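Local coordinates for AopB (Aeromonas hydrophila, PDB 3WXX), which probably takes part in building the type III secretion translocon as a hydrophobic, membrane-inserting translocator, here a fragment bound to its chaperone AcrH, at residues 177-180 with 181-184. Sequence-based numbering, arbitrary orientation.
Sequences KVLG and PIMI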
ATOM      1  N   LYS B 177     -12.187  -3.163  20.646  1.00117.56           N
ATOM      2  CA  LYS B 177     -11.263  -2.571  19.613  1.00 93.12           C
ATOM      3  C   LYS B 177     -11.244  -1.018  19.410  1.00 93.63           C
ATOM      4  O   LYS B 177     -11.492  -0.523  18.293  1.00 70.65           O
ATOM      5  CB  LYS B 177     -11.437  -3.206  18.228  1.00 82.30           C
ATOM      6  CG  LYS B 177     -10.673  -4.492  17.986  1.00 85.17           C
ATOM      7  CD  LYS B 177      -9.296  -4.208  17.412  1.00 82.02           C
ATOM      8  CE  LYS B 177      -8.236  -4.875  18.236  1.00 69.49           C
ATOM      9  NZ  LYS B 177      -8.229  -6.329  18.032  1.00 62.47           N
ATOM     10  N   VAL B 178     -10.956  -0.242  20.462  1.00100.75           N
ATOM     11  CA  VAL B 178     -10.359   1.105  20.276  1.00102.84           C
ATOM     12  C   VAL B 178      -8.808   0.973  20.163  1.00 89.67           C
ATOM     13  O   VAL B 178      -8.107   1.931  19.830  1.00 82.41           O
ATOM     14  CB  VAL B 178     -10.824   2.134  21.356  1.00112.77           C
ATOM     15  CG1 VAL B 178      -9.938   2.091  22.599  1.00116.52           C
ATOM     16  CG2 VAL B 178     -10.898   3.556  20.772  1.00109.34           C
ATOM     17  N   LEU B 179      -8.294  -0.222  20.447  1.00 77.81           N
ATOM     18  CA  LEU B 179      -6.923  -0.634  20.104  1.00 82.38           C
ATOM     19  C   LEU B 179      -6.554  -0.417  18.604  1.00 86.08           C
ATOM     20  O   LEU B 179      -5.387  -0.176  18.252  1.00 76.33           O
ATOM     21  CB  LEU B 179      -6.771  -2.116  20.512  1.00 75.81           C
ATOM     22  CG  LEU B 179      -5.439  -2.848  20.385  1.00 77.44           C
ATOM     23  CD1 LEU B 179      -4.324  -2.095  21.095  1.00 80.40           C
ATOM     24  CD2 LEU B 179      -5.560  -4.260  20.936  1.00 75.65           C
ATOM     25  N   GLY B 180      -7.567  -0.489  17.736  1.00 93.61           N
ATOM     26  CA  GLY B 180      -7.430  -0.228  16.302  1.00 82.48           C
ATOM     27  C   GLY B 180      -6.896   1.152  15.949  1.00 81.80           C
ATOM     28  O   GLY B 180      -5.773   1.255  15.444  1.00 83.57           O
ATOM     29  N   PRO B 181      -7.691   2.221  16.187  1.00 80.92           N
ATOM     30  CA  PRO B 181      -7.217   3.553  15.768  1.00 84.79           C
ATOM     31  C   PRO B 181      -5.824   3.913  16.290  1.00 84.37           C
ATOM     32  O   PRO B 181      -5.081   4.626  15.615  1.00 81.08           O
ATOM     33  CB  PRO B 181      -8.273   4.513  16.331  1.00 79.34           C
ATOM     34  CG  PRO B 181      -9.511   3.699  16.448  1.00 81.73           C
ATOM     35  CD  PRO B 181      -9.108   2.248  16.599  1.00 80.58           C
ATOM     36  N   ILE B 182      -5.456   3.423  17.463  1.00 82.16           N
ATOM     37  CA  ILE B 182      -4.177   3.849  18.010  1.00 90.98           C
ATOM     38  C   ILE B 182      -3.038   3.158  17.272  1.00 86.94           C
ATOM     39  O   ILE B 182      -1.979   3.747  17.066  1.00 82.24           O
ATOM     40  CB  ILE B 182      -4.044   3.622  19.525  1.00 98.21           C
ATOM     41  CG1 ILE B 182      -3.871   2.138  19.815  1.00 94.82           C
ATOM     42  CG2 ILE B 182      -5.181   4.367  20.244  1.00 99.34           C
ATOM     43  CD1 ILE B 182      -3.920   1.812  21.277  1.00105.53           C
HETATM   44  N   MSE B 183      -3.271   1.913  16.878  1.00 87.47           N
HETATM   45  CA  MSE B 183      -2.284   1.151  16.105  1.00 90.02           C
HETATM   46  C   MSE B 183      -2.069   1.760  14.734  1.00 91.19           C
HETATM   47  O   MSE B 183      -1.008   1.609  14.136  1.00 88.48           O
HETATM   48  CB  MSE B 183      -2.769  -0.284  15.949  1.00 94.23           C
HETATM   49  CG  MSE B 183      -2.822  -0.996  17.296  1.00101.01           C
HETATM   50 SE   MSE B 183      -1.058  -1.683  17.831  1.00106.68          SE
HETATM   51  CE  MSE B 183      -0.430  -2.497  16.178  1.00 95.51           C
ATOM     52  N   ILE B 184      -3.096   2.424  14.213  1.00 87.10           N
ATOM     53  CA  ILE B 184      -2.952   3.276  13.048  1.00 82.87           C
ATOM     54  C   ILE B 184      -1.952   4.386  13.390  1.00 78.64           C
ATOM     55  O   ILE B 184      -0.873   4.451  12.807  1.00 68.42           O
ATOM     56  CB  ILE B 184      -4.326   3.864  12.628  1.00 89.43           C
ATOM     57  CG1 ILE B 184      -5.211   2.746  12.051  1.00 90.75           C
ATOM     58  CG2 ILE B 184      -4.166   4.995  11.617  1.00 94.87           C
ATOM     59  CD1 ILE B 184      -6.651   3.142  11.751  1.00 91.94           C
TER
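Gly180 O accepts the backbone N-H of Ile184 at 3.2 Å, an i to i+4 bond near the N-terminal end of helix 179-198. The bond runs nearly along the C=O direction, with 163° at the oxygen, and is bent at the hydrogen to 156°. One residue earlier Met183 N reaches Leu179 O at 3.3 Å, although the place of that oxygen is less sure. Pro181 sits near the start of the helix, where its lack of an N-H is well tolerated. Its ring lies back toward the loop that leads into the helix, CD coming to 3.4 Å from Val178 O.

Along one flank the apolar chains meet three and four residues apart. Leu179 carries its CG anti to the backbone N (chi1 -176°), which brings CD1 alongside the next turn although its CB starts out the other way. There it touches the end of the Ile182 chain, CD1 to CD1 at 3.9 Å, the two side chains running at a slant to one another. The same Leu179 CD1 lies 4.2 Å from CG of Met183, a selenomethionine whose chain bends at chi2 and chi3 and carries its end away from residues 177-180. Ile162 touches both Leu179 and Met183, so the loop around it joins this flank, while Lys177 makes a weak, long ion pair with Glu174.

The turn lies at the surface, its centre about 17 Å from the centre of the chain, where a predicted transmembrane helix of this SseC-like translocator begins; its apolar side chains on the surface are consistent with a lipid-facing position in the assembled translocon. On the other branch of Ile182, CG2 rests 3.8 Å from Val178 O.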